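Local coordinates for transcriptional regulator (PDB 5CYV), which binds p-coumaroyl-CoA as a MarR-family transcriptional regulator and, as expected for that family, probably binds DNA through a winged helix-turn-helix domain, at residues T33-R38 with R103-D108; Y40-L45 with V70-E75; R84-D87 with N93-I96. One frame throughout, in Å; residues are numbered along the deposited sequence.

Contact 1 (T33-R38 with R103-D108); sequences TGLRVR and RRLRDD. With WCA (p-coumaroyl-CoA), chain J.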
loop_
_atom_site.group_PDB
_atom_site.type_symbol
_atom_site.label_atom_id
_atom_site.label_comp_id
_atom_site.label_asym_id
_atom_site.label_seq_id
_atom_site.Cartn_x
_atom_site.Cartn_y
_atom_site.Cartn_z
ATOM N N THR B 33 6.834 -5.922 -19.555
ATOM C CA THR B 33 7.597 -7.049 -19.050
ATOM C C THR B 33 6.762 -8.280 -18.812
ATOM O O THR B 33 7.303 -9.335 -18.548
ATOM C CB THR B 33 8.274 -6.690 -17.716
ATOM O OG1 THR B 33 7.293 -6.679 -16.664
ATOM C CG2 THR B 33 8.993 -5.328 -17.778
ATOM N N GLY B 34 5.456 -8.089 -18.806
ATOM C CA GLY B 34 4.548 -9.176 -18.455
ATOM C C GLY B 34 4.485 -9.509 -16.980
ATOM O O GLY B 34 3.796 -10.470 -16.635
ATOM N N LEU B 35 5.190 -8.779 -16.141
ATOM C CA LEU B 35 5.210 -9.019 -14.703
ATOM C C LEU B 35 4.143 -8.120 -14.067
ATOM O O LEU B 35 3.678 -7.162 -14.691
ATOM C CB LEU B 35 6.556 -8.652 -14.078
ATOM C CG LEU B 35 7.726 -9.454 -14.706
ATOM C CD1 LEU B 35 8.987 -8.798 -14.228
ATOM C CD2 LEU B 35 7.650 -10.881 -14.255
ATOM N N ARG B 36 3.853 -8.379 -12.804
ATOM C CA ARG B 36 3.004 -7.564 -11.955
ATOM C C ARG B 36 3.740 -7.362 -10.618
ATOM O O ARG B 36 4.792 -7.858 -10.460
ATOM C CB ARG B 36 1.601 -8.111 -11.780
ATOM C CG ARG B 36 0.703 -7.821 -12.959
ATOM C CD ARG B 36 -0.599 -8.568 -12.911
ATOM N NE ARG B 36 -1.354 -8.363 -11.708
ATOM C CZ ARG B 36 -2.032 -7.286 -11.424
ATOM N NH1 ARG B 36 -2.079 -6.287 -12.257
ATOM N NH2 ARG B 36 -2.699 -7.238 -10.300
ATOM N N VAL B 37 3.157 -6.617 -9.704
ATOM C CA VAL B 37 3.969 -6.245 -8.550
ATOM C C VAL B 37 4.515 -7.491 -7.790
ATOM O O VAL B 37 5.701 -7.493 -7.440
ATOM C CB VAL B 37 3.235 -5.341 -7.532
ATOM C CG1 VAL B 37 2.856 -3.921 -8.081
ATOM C CG2 VAL B 37 2.087 -6.016 -6.932
ATOM N N ARG B 38 3.699 -8.533 -7.601
ATOM C CA ARG B 38 4.250 -9.680 -6.829
ATOM C C ARG B 38 5.270 -10.524 -7.602
ATOM O O ARG B 38 6.307 -10.874 -7.018
ATOM C CB ARG B 38 3.118 -10.599 -6.340
ATOM C CG ARG B 38 2.227 -9.935 -5.280
ATOM C CD ARG B 38 1.306 -10.986 -4.687
ATOM N NE ARG B 38 0.421 -10.370 -3.663
ATOM C CZ ARG B 38 -0.326 -11.047 -2.818
ATOM N NH1 ARG B 38 -1.135 -10.389 -1.961
ATOM N NH2 ARG B 38 -0.298 -12.419 -2.786
ATOM N N ARG B 103 17.635 -12.353 -15.171
ATOM C CA ARG B 103 18.436 -11.186 -14.766
ATOM C C ARG B 103 18.269 -10.084 -15.791
ATOM O O ARG B 103 18.190 -8.880 -15.427
ATOM C CB ARG B 103 19.912 -11.538 -14.573
ATOM C CG ARG B 103 20.140 -12.471 -13.406
ATOM C CD ARG B 103 21.642 -12.760 -13.155
ATOM N NE ARG B 103 21.731 -13.705 -12.010
ATOM C CZ ARG B 103 21.622 -13.332 -10.728
ATOM N NH1 ARG B 103 21.497 -12.033 -10.400
ATOM N NH2 ARG B 103 21.683 -14.254 -9.779
ATOM N N ARG B 104 18.212 -10.454 -17.068
ATOM C CA ARG B 104 18.067 -9.419 -18.100
ATOM C C ARG B 104 16.692 -8.724 -17.967
ATOM O O ARG B 104 16.582 -7.485 -18.063
ATOM C CB ARG B 104 18.255 -10.034 -19.492
ATOM C CG ARG B 104 17.806 -9.150 -20.641
ATOM C CD ARG B 104 17.147 -9.931 -21.802
ATOM N NE ARG B 104 15.684 -9.845 -21.730
ATOM C CZ ARG B 104 14.958 -8.740 -21.926
ATOM N NH1 ARG B 104 15.531 -7.574 -22.228
ATOM N NH2 ARG B 104 13.635 -8.808 -21.819
ATOM N N LEU B 105 15.639 -9.493 -17.698
ATOM C CA LEU B 105 14.308 -8.914 -17.541
ATOM C C LEU B 105 14.239 -8.098 -16.272
ATOM O O LEU B 105 13.599 -7.041 -16.230
ATOM C CB LEU B 105 13.247 -10.026 -17.531
ATOM C CG LEU B 105 11.828 -9.472 -17.507
ATOM C CD1 LEU B 105 11.520 -8.722 -18.794
ATOM C CD2 LEU B 105 10.795 -10.608 -17.246
ATOM N N ARG B 106 14.935 -8.566 -15.245
ATOM C CA ARG B 106 14.899 -7.843 -13.987
ATOM C C ARG B 106 15.571 -6.486 -14.154
ATOM O O ARG B 106 15.109 -5.488 -13.601
ATOM C CB ARG B 106 15.593 -8.644 -12.885
ATOM C CG ARG B 106 16.008 -7.813 -11.682
ATOM C CD ARG B 106 17.454 -8.081 -11.298
ATOM N NE ARG B 106 17.904 -7.207 -10.218
ATOM C CZ ARG B 106 18.399 -5.986 -10.402
ATOM N NH1 ARG B 106 18.509 -5.492 -11.627
ATOM N NH2 ARG B 106 18.784 -5.263 -9.361
ATOM N N ASP B 107 16.600 -6.388 -14.991
ATOM C CA ASP B 107 17.246 -5.100 -15.215
ATOM C C ASP B 107 16.281 -4.158 -15.967
ATOM O O ASP B 107 16.211 -2.970 -15.650
ATOM C CB ASP B 107 18.528 -5.280 -16.015
ATOM C CG ASP B 107 19.642 -5.799 -15.161
ATOM O OD1 ASP B 107 19.501 -5.801 -13.917
ATOM O OD2 ASP B 107 20.657 -6.188 -15.730
ATOM N N ASP B 108 15.604 -4.683 -16.974
ATOM C CA ASP B 108 14.620 -3.903 -17.746
ATOM C C ASP B 108 13.475 -3.445 -16.840
ATOM O O ASP B 108 13.081 -2.276 -16.817
ATOM C CB ASP B 108 14.116 -4.756 -18.888
ATOM C CG ASP B 108 13.046 -4.069 -19.675
ATOM O OD1 ASP B 108 13.403 -3.289 -20.620
ATOM O OD2 ASP B 108 11.854 -4.318 -19.357
HETATM C C4 WCA J . -12.150 -10.718 8.588
HETATM C C5 WCA J . -13.282 -10.379 7.853
HETATM C C6 WCA J . -14.569 -10.784 8.368
HETATM C C8 WCA J . -11.532 -9.602 6.757
HETATM N N1 WCA J . -14.613 -11.467 9.535
HETATM N N3 WCA J . -12.292 -11.413 9.756
HETATM C CAV WCA J . 6.846 -3.907 -5.101
HETATM C CAT WCA J . 7.787 -3.292 -5.870
HETATM C CBS WCA J . 7.699 -1.897 -5.984
HETATM O OAJ WCA J . 8.663 -1.222 -6.780
HETATM C CAU WCA J . 6.750 -1.175 -5.342
HETATM C CAW WCA J . 5.787 -1.793 -4.537
HETATM C CBT WCA J . 5.877 -3.158 -4.420
HETATM C CAR WCA J . 4.863 -3.760 -3.533
HETATM C CAQ WCA J . 5.002 -5.163 -3.159
HETATM C CBP WCA J . 4.021 -5.566 -2.079
HETATM O OAD WCA J . 3.367 -4.891 -1.361
HETATM S SBO WCA J . 3.968 -7.303 -1.959
HETATM C CBA WCA J . 2.854 -7.458 -0.525
HETATM C CAY WCA J . 1.389 -7.819 -1.011
HETATM N NBH WCA J . 0.658 -6.653 -1.367
HETATM C CBQ WCA J . 0.050 -6.605 -2.704
HETATM O OAE WCA J . 0.051 -7.560 -3.491
HETATM C CBB WCA J . -0.698 -5.361 -3.066
HETATM C CAZ WCA J . -2.239 -5.570 -3.023
HETATM N NBI WCA J . -2.805 -5.782 -1.675
HETATM C CBR WCA J . -3.038 -7.027 -1.104
HETATM O OAF WCA J . -2.648 -8.021 -1.723
HETATM C CBX WCA J . -3.755 -7.144 0.233
HETATM O OAK WCA J . -4.440 -5.882 0.475
HETATM C CCD WCA J . -2.786 -7.458 1.380
HETATM C CAA WCA J . -1.923 -6.189 1.643
HETATM C CAB WCA J . -1.920 -8.706 1.102
HETATM C CBD WCA J . -3.628 -7.708 2.675
HETATM O OBK WCA J . -4.524 -8.766 2.246
HETATM P PCG WCA J . -5.341 -9.605 3.354
HETATM O OAP WCA J . -4.349 -10.092 4.362
HETATM O OAI WCA J . -6.162 -10.633 2.536
HETATM O OBN WCA J . -6.214 -8.567 4.123
HETATM P PCF WCA J . -7.692 -8.074 4.035
HETATM O OAO WCA J . -8.302 -8.940 2.930
HETATM O OAH WCA J . -7.780 -6.554 4.064
HETATM O "O5'" WCA J . -8.330 -8.554 5.443
HETATM C "C5'" WCA J . -7.788 -8.106 6.683
HETATM C "C4'" WCA J . -7.753 -9.049 7.851
HETATM O "O4'" WCA J . -9.257 -9.115 8.478
HETATM C "C3'" WCA J . -7.440 -10.329 7.534
HETATM O "O3'" WCA J . -6.965 -11.056 8.726
HETATM P PCE WCA J . -5.473 -11.546 8.849
HETATM O OAM WCA J . -4.564 -10.381 8.624
HETATM O OAN WCA J . -5.197 -12.614 7.830
HETATM O OAG WCA J . -5.264 -12.099 10.233
HETATM C "C2'" WCA J . -8.798 -10.951 7.141
HETATM O "O2'" WCA J . -8.786 -12.310 7.129
HETATM C "C1'" WCA J . -9.716 -10.322 8.253
HETATM N N9 WCA J . -11.090 -10.215 7.856
HETATM N N7 WCA J . -12.864 -9.691 6.725
HETATM C C2 WCA J . -13.517 -11.767 10.201
HETATM N N6 WCA J . -15.756 -10.452 7.643
#

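Contact 2 (Y40-L45 with V70-E75); sequences YSVLVL and VGLVDE. With WCA (p-coumaroyl-CoA), chain J.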
loop_
_atom_site.group_PDB
_atom_site.type_symbol
_atom_site.label_atom_id
_atom_site.label_comp_id
_atom_site.label_asym_id
_atom_site.label_seq_id
_atom_site.Cartn_x
_atom_site.Cartn_y
_atom_site.Cartn_z
ATOM N N TYR B 40 7.170 -9.494 -10.053
ATOM C CA TYR B 40 8.356 -8.671 -10.057
ATOM C C TYR B 40 9.130 -8.715 -8.769
ATOM O O TYR B 40 10.373 -8.848 -8.790
ATOM C CB TYR B 40 7.943 -7.204 -10.395
ATOM C CG TYR B 40 9.011 -6.181 -10.206
ATOM C CD1 TYR B 40 10.032 -6.035 -11.114
ATOM C CD2 TYR B 40 8.975 -5.318 -9.071
ATOM C CE1 TYR B 40 11.034 -5.082 -10.936
ATOM C CE2 TYR B 40 9.945 -4.344 -8.908
ATOM C CZ TYR B 40 10.971 -4.223 -9.853
ATOM O OH TYR B 40 11.979 -3.321 -9.653
ATOM N N SER B 41 8.440 -8.623 -7.639
ATOM C CA SER B 41 9.148 -8.645 -6.356
ATOM C C SER B 41 9.925 -9.958 -6.176
ATOM O O SER B 41 11.062 -9.922 -5.707
ATOM C CB SER B 41 8.161 -8.503 -5.192
ATOM O OG SER B 41 7.460 -7.241 -5.277
ATOM N N VAL B 42 9.293 -11.086 -6.519
ATOM C CA VAL B 42 10.014 -12.362 -6.389
ATOM C C VAL B 42 11.253 -12.434 -7.263
ATOM O O VAL B 42 12.335 -12.821 -6.787
ATOM C CB VAL B 42 9.084 -13.529 -6.705
ATOM C CG1 VAL B 42 9.840 -14.881 -6.653
ATOM C CG2 VAL B 42 7.937 -13.522 -5.679
ATOM N N LEU B 43 11.103 -11.950 -8.497
ATOM C CA LEU B 43 12.231 -11.934 -9.447
ATOM C C LEU B 43 13.373 -11.054 -8.900
ATOM O O LEU B 43 14.567 -11.445 -8.925
ATOM C CB LEU B 43 11.732 -11.485 -10.822
ATOM C CG LEU B 43 12.875 -11.419 -11.844
ATOM C CD1 LEU B 43 13.532 -12.796 -12.031
ATOM C CD2 LEU B 43 12.314 -10.947 -13.192
ATOM N N VAL B 44 13.033 -9.858 -8.390
ATOM C CA VAL B 44 14.040 -8.961 -7.860
ATOM C C VAL B 44 14.755 -9.629 -6.692
ATOM O O VAL B 44 16.004 -9.620 -6.590
ATOM C CB VAL B 44 13.391 -7.683 -7.427
ATOM C CG1 VAL B 44 14.343 -6.865 -6.525
ATOM C CG2 VAL B 44 13.020 -6.899 -8.680
ATOM N N LEU B 45 13.976 -10.273 -5.821
ATOM C CA LEU B 45 14.601 -10.860 -4.623
ATOM C C LEU B 45 15.484 -12.051 -4.986
ATOM O O LEU B 45 16.539 -12.249 -4.360
ATOM C CB LEU B 45 13.523 -11.267 -3.588
ATOM C CG LEU B 45 12.829 -10.053 -2.963
ATOM C CD1 LEU B 45 11.560 -10.498 -2.243
ATOM C CD2 LEU B 45 13.708 -9.309 -1.989
ATOM N N VAL B 70 4.420 -19.799 -3.866
ATOM C CA VAL B 70 4.650 -20.931 -4.759
ATOM C C VAL B 70 4.186 -20.633 -6.189
ATOM O O VAL B 70 4.932 -20.889 -7.145
ATOM C CB VAL B 70 3.938 -22.156 -4.232
ATOM C CG1 VAL B 70 4.102 -23.333 -5.195
ATOM C CG2 VAL B 70 4.492 -22.506 -2.859
ATOM N N GLY B 71 2.979 -20.073 -6.331
ATOM C CA GLY B 71 2.456 -19.789 -7.662
ATOM C C GLY B 71 3.162 -18.692 -8.423
ATOM O O GLY B 71 3.207 -18.688 -9.647
ATOM N N LEU B 72 3.729 -17.720 -7.693
ATOM C CA LEU B 72 4.546 -16.695 -8.301
ATOM C C LEU B 72 5.826 -17.290 -8.873
ATOM O O LEU B 72 6.217 -16.951 -9.988
ATOM C CB LEU B 72 4.944 -15.647 -7.266
ATOM C CG LEU B 72 3.767 -14.988 -6.560
ATOM C CD1 LEU B 72 4.247 -14.112 -5.489
ATOM C CD2 LEU B 72 2.959 -14.120 -7.579
ATOM N N VAL B 73 6.447 -18.176 -8.090
ATOM C CA VAL B 73 7.622 -18.903 -8.596
ATOM C C VAL B 73 7.226 -19.771 -9.776
ATOM O O VAL B 73 7.983 -19.805 -10.781
ATOM C CB VAL B 73 8.301 -19.713 -7.482
ATOM C CG1 VAL B 73 9.452 -20.566 -8.055
ATOM C CG2 VAL B 73 8.783 -18.732 -6.360
ATOM N N ASP B 74 6.044 -20.424 -9.737
ATOM C CA ASP B 74 5.633 -21.237 -10.881
ATOM C C ASP B 74 5.535 -20.369 -12.137
ATOM O O ASP B 74 5.892 -20.797 -13.234
ATOM C CB ASP B 74 4.267 -21.904 -10.627
ATOM C CG ASP B 74 4.293 -23.009 -9.563
ATOM O OD1 ASP B 74 5.368 -23.522 -9.186
ATOM O OD2 ASP B 74 3.153 -23.389 -9.131
ATOM N N GLU B 75 4.953 -19.176 -11.986
ATOM C CA GLU B 75 4.802 -18.268 -13.116
ATOM C C GLU B 75 6.167 -17.886 -13.688
ATOM O O GLU B 75 6.372 -17.920 -14.910
ATOM C CB GLU B 75 4.006 -17.027 -12.682
ATOM C CG GLU B 75 3.928 -15.977 -13.740
ATOM C CD GLU B 75 3.082 -14.767 -13.363
ATOM O OE1 GLU B 75 3.124 -13.801 -14.143
ATOM O OE2 GLU B 75 2.430 -14.739 -12.295
HETATM C C4 WCA J . -12.150 -10.718 8.588
HETATM C C5 WCA J . -13.282 -10.379 7.853
HETATM C C6 WCA J . -14.569 -10.784 8.368
HETATM C C8 WCA J . -11.532 -9.602 6.757
HETATM N N1 WCA J . -14.613 -11.467 9.535
HETATM N N3 WCA J . -12.292 -11.413 9.756
HETATM C CAV WCA J . 6.846 -3.907 -5.101
HETATM C CAT WCA J . 7.787 -3.292 -5.870
HETATM C CBS WCA J . 7.699 -1.897 -5.984
HETATM O OAJ WCA J . 8.663 -1.222 -6.780
HETATM C CAU WCA J . 6.750 -1.175 -5.342
HETATM C CAW WCA J . 5.787 -1.793 -4.537
HETATM C CBT WCA J . 5.877 -3.158 -4.420
HETATM C CAR WCA J . 4.863 -3.760 -3.533
HETATM C CAQ WCA J . 5.002 -5.163 -3.159
HETATM C CBP WCA J . 4.021 -5.566 -2.079
HETATM O OAD WCA J . 3.367 -4.891 -1.361
HETATM S SBO WCA J . 3.968 -7.303 -1.959
HETATM C CBA WCA J . 2.854 -7.458 -0.525
HETATM C CAY WCA J . 1.389 -7.819 -1.011
HETATM N NBH WCA J . 0.658 -6.653 -1.367
HETATM C CBQ WCA J . 0.050 -6.605 -2.704
HETATM O OAE WCA J . 0.051 -7.560 -3.491
HETATM C CBB WCA J . -0.698 -5.361 -3.066
HETATM C CAZ WCA J . -2.239 -5.570 -3.023
HETATM N NBI WCA J . -2.805 -5.782 -1.675
HETATM C CBR WCA J . -3.038 -7.027 -1.104
HETATM O OAF WCA J . -2.648 -8.021 -1.723
HETATM C CBX WCA J . -3.755 -7.144 0.233
HETATM O OAK WCA J . -4.440 -5.882 0.475
HETATM C CCD WCA J . -2.786 -7.458 1.380
HETATM C CAA WCA J . -1.923 -6.189 1.643
HETATM C CAB WCA J . -1.920 -8.706 1.102
HETATM C CBD WCA J . -3.628 -7.708 2.675
HETATM O OBK WCA J . -4.524 -8.766 2.246
HETATM P PCG WCA J . -5.341 -9.605 3.354
HETATM O OAP WCA J . -4.349 -10.092 4.362
HETATM O OAI WCA J . -6.162 -10.633 2.536
HETATM O OBN WCA J . -6.214 -8.567 4.123
HETATM P PCF WCA J . -7.692 -8.074 4.035
HETATM O OAO WCA J . -8.302 -8.940 2.930
HETATM O OAH WCA J . -7.780 -6.554 4.064
HETATM O "O5'" WCA J . -8.330 -8.554 5.443
HETATM C "C5'" WCA J . -7.788 -8.106 6.683
HETATM C "C4'" WCA J . -7.753 -9.049 7.851
HETATM O "O4'" WCA J . -9.257 -9.115 8.478
HETATM C "C3'" WCA J . -7.440 -10.329 7.534
HETATM O "O3'" WCA J . -6.965 -11.056 8.726
HETATM P PCE WCA J . -5.473 -11.546 8.849
HETATM O OAM WCA J . -4.564 -10.381 8.624
HETATM O OAN WCA J . -5.197 -12.614 7.830
HETATM O OAG WCA J . -5.264 -12.099 10.233
HETATM C "C2'" WCA J . -8.798 -10.951 7.141
HETATM O "O2'" WCA J . -8.786 -12.310 7.129
HETATM C "C1'" WCA J . -9.716 -10.322 8.253
HETATM N N9 WCA J . -11.090 -10.215 7.856
HETATM N N7 WCA J . -12.864 -9.691 6.725
HETATM C C2 WCA J . -13.517 -11.767 10.201
HETATM N N6 WCA J . -15.756 -10.452 7.643
#

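Contact 3 (R84-D87 with N93-I96); sequences RTLD and NKLI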
loop_
_atom_site.group_PDB
_atom_site.type_symbol
_atom_site.label_atom_id
_atom_site.label_comp_id
_atom_site.label_asym_id
_atom_site.label_seq_id
_atom_site.Cartn_x
_atom_site.Cartn_y
_atom_site.Cartn_z
ATOM N N ARG B 84 13.918 -23.553 -9.852
ATOM C CA ARG B 84 14.020 -24.105 -8.509
ATOM C C ARG B 84 15.236 -25.002 -8.452
ATOM O O ARG B 84 15.308 -26.032 -9.183
ATOM C CB ARG B 84 12.758 -24.876 -8.150
ATOM C CG ARG B 84 11.518 -24.010 -7.997
ATOM C CD ARG B 84 10.351 -24.877 -7.506
ATOM N NE ARG B 84 9.249 -24.073 -6.951
ATOM C CZ ARG B 84 8.155 -23.737 -7.626
ATOM N NH1 ARG B 84 8.041 -24.112 -8.905
ATOM N NH2 ARG B 84 7.169 -23.056 -7.042
ATOM N N THR B 85 16.189 -24.645 -7.606
ATOM C CA THR B 85 17.423 -25.394 -7.499
ATOM C C THR B 85 17.708 -25.754 -6.057
ATOM O O THR B 85 16.850 -25.528 -5.173
ATOM C CB THR B 85 18.599 -24.600 -8.154
ATOM O OG1 THR B 85 19.749 -25.420 -8.263
ATOM C CG2 THR B 85 18.959 -23.283 -7.419
ATOM N N LEU B 86 18.865 -26.349 -5.805
ATOM C CA LEU B 86 19.213 -26.734 -4.433
ATOM C C LEU B 86 20.459 -25.970 -4.146
ATOM O O LEU B 86 21.323 -25.875 -5.005
ATOM C CB LEU B 86 19.419 -28.259 -4.267
ATOM C CG LEU B 86 18.206 -29.101 -4.638
ATOM C CD1 LEU B 86 18.600 -30.555 -4.551
ATOM C CD2 LEU B 86 16.990 -28.847 -3.723
ATOM N N ASP B 87 20.507 -25.347 -2.968
ATOM C CA ASP B 87 21.685 -24.658 -2.490
ATOM C C ASP B 87 22.886 -25.592 -2.589
ATOM O O ASP B 87 22.900 -26.641 -1.968
ATOM C CB ASP B 87 21.450 -24.195 -1.052
ATOM C CG ASP B 87 22.590 -23.315 -0.490
ATOM O OD1 ASP B 87 23.710 -23.288 -1.070
ATOM O OD2 ASP B 87 22.368 -22.678 0.580
ATOM N N ASN B 93 18.405 -27.029 1.434
ATOM C CA ASN B 93 17.955 -25.646 1.311
ATOM C C ASN B 93 17.543 -25.400 -0.141
ATOM O O ASN B 93 18.386 -25.229 -1.015
ATOM C CB ASN B 93 19.070 -24.675 1.751
ATOM C CG ASN B 93 18.612 -23.208 1.807
ATOM O OD1 ASN B 93 17.446 -22.918 2.110
ATOM N ND2 ASN B 93 19.520 -22.294 1.521
ATOM N N LYS B 94 16.248 -25.341 -0.398
ATOM C CA LYS B 94 15.773 -25.116 -1.739
ATOM C C LYS B 94 15.862 -23.629 -2.051
ATOM O O LYS B 94 15.484 -22.795 -1.195
ATOM C CB LYS B 94 14.348 -25.607 -1.891
ATOM C CG LYS B 94 14.304 -27.153 -1.705
ATOM C CD LYS B 94 12.910 -27.673 -1.771
ATOM C CE LYS B 94 12.853 -29.177 -1.490
ATOM N NZ LYS B 94 11.433 -29.583 -1.428
ATOM N N LEU B 95 16.409 -23.303 -3.221
ATOM C CA LEU B 95 16.541 -21.905 -3.626
ATOM C C LEU B 95 15.802 -21.612 -4.905
ATOM O O LEU B 95 15.648 -22.471 -5.796
ATOM C CB LEU B 95 18.016 -21.529 -3.785
ATOM C CG LEU B 95 18.874 -21.645 -2.533
ATOM C CD1 LEU B 95 20.279 -21.289 -2.930
ATOM C CD2 LEU B 95 18.413 -20.718 -1.359
ATOM N N ILE B 96 15.313 -20.386 -5.002
ATOM C CA ILE B 96 14.748 -19.840 -6.226
ATOM C C ILE B 96 15.842 -19.012 -6.885
ATOM O O ILE B 96 16.279 -18.005 -6.325
ATOM C CB ILE B 96 13.523 -18.943 -5.892
ATOM C CG1 ILE B 96 12.453 -19.736 -5.128
ATOM C CG2 ILE B 96 12.955 -18.320 -7.187
ATOM C CD1 ILE B 96 11.705 -18.848 -4.135
#

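Contact 1 (T33-R38 with R103-D108)
Thr33 meets helix 100-121 with its methyl and its carbonyl. Thr33 CG2 stands 3.4 Å from Asp108 OD2, a van der Waals touch at a carboxylate whose ionic partner is Arg112, while CD1 of Leu105 packs against Thr33 CB and Leu105 CD2 comes near the Thr33 carbonyl O. Thr33 OG1 is turned between the backbone N and the carbonyl carbon (chi1 75°), where it accepts from Leu35 N at 3.0 Å, an ST turn; it is also hydrogen-bonded to Leu30 O. Leu35 then reaches tip to tip toward Leu105, Leu35 CD1 to Leu105 CD2 4.0 Å, and Ala109 and Leu43 add to this apolar patch. Arg36 is the N-cap residue of helix 37-47, and its NH2 forms a salt bridge with a phosphate oxygen of a second p-coumaroyl-CoA molecule. Arg38, extended from CG to NE, presents its guanidinium edge to the pantetheine arm: Arg38 NE donates to WCA OAE at 2.8 Å, nearly straight at 171°, and Arg38 NH1 donates to WCA OAF at 2.8 Å along a more bent path, 134°. The loop thus meets helix 100-121 by van der Waals packing, mostly of Leu105 on Thr33 and Leu35, whereas Arg38 supplies directional bonds to two ligand amide carbonyls.

Contact 2 (Y40-L45 with V70-E75)
The Tyr40 ring has Val44 CG2 over one face, 3.5 Å above the plane and offset toward the rim, and carbon CAT of the coumaroyl ring at its edge, in plane. Tyr40 CE2 makes that approach at 3.9 Å from WCA CAT, so the tyrosine borders the ligand with its rim; Ala109, Lys110 and Val113 of helix 100-121 also pack on it. One residue on, Ser41 OG comes within 3.4 Å of WCA CAV, another carbon of the same ligand ring, while being hydrogen-bonded to Val37 O one helical turn back. The next side chain, Val42, points toward helix 70-78 and divides its two methyls between neighbouring residues. Val42 CG2, beside the backbone N, meets Leu72 CD1 at 3.7 Å, with the two side chains slanting past each other. Val42 CG1, anti to the backbone N (chi1 177°), reaches Val73 CG2 at 4.0 Å, and here the side chains are about at right angles. Val58 and Met62 of helix 55-62 and Leu76 pack on the same valine. The pair belongs to the helix-turn-helix core, in which helix 70-78 probably corresponds to the MarR recognition helix. Between the two segments the contact is aliphatic dispersion without polar bonds, and toward the coumaroyl ring Tyr40 and Ser41 offer a ring edge and a hydroxyl already hydrogen-bonded within its own helix.

Contact 3 (R84-D87 with N93-I96)
With CG anti to the backbone N in both Asp87 (chi1 -174°) and Asn93 (chi1 -173°), the carboxylate and amide meet at the loop end of the hairpin. Asn93 ND2 donates to Asp87 OD2 at 3.0 Å, using the anti lone pair of that oxygen; the acceptor lies in the amide plane, although the two flat groups are turned 55° apart. Asp87 OD1 accepts from Ser89 N in the connecting loop. The backbones are joined just beside this pair by Asp87 N to Asn93 O at 2.9 Å. Further in, Thr85 and Leu95 form an antiparallel hydrogen-bonded pair, Thr85 N to Leu95 O at 2.9 Å and Leu95 N to Thr85 O at 3.0 Å. Leu95 CD1 packs 3.7 Å from Asp87 CB, and on the other face Leu86 CD2 lies alongside Lys94 CG at 3.8 Å. Replacing Asp87 by an alanine is likely to leave the Asn93 amide and Ser89 N without their carboxylate partner, the amide being freer to turn. This is the wing hairpin of the winged helix fold, and its loop end is tied by one carboxylate bonded to both Asn93 and Ser89.

Overall arrangement
Contacts 2 and 3 lie in the winged helix-turn-helix of one subunit, and contact 1 joins the loop leading into helix 37-47 to helix 100-121. Along the chain, contact 1 brackets the others: contact 2 closes first, contact 3 follows, and helix 100-121 then returns to meet 33-38. Contacts 1 and 2, centres about 10 Å apart, share helix 37-47 and touch directly, Leu35 and Arg106 both packing on Leu43. The centre of contact 3 lies about 14 Å from that of contact 2 and about 21 Å from that of contact 1. It joins contact 2 through the salt bridge of Arg84 with Asp74 and through Val73 packing on Ile96. Contacts 1 and 2 both border p-coumaroyl-CoA, so its site adjoins the helix-turn-helix core.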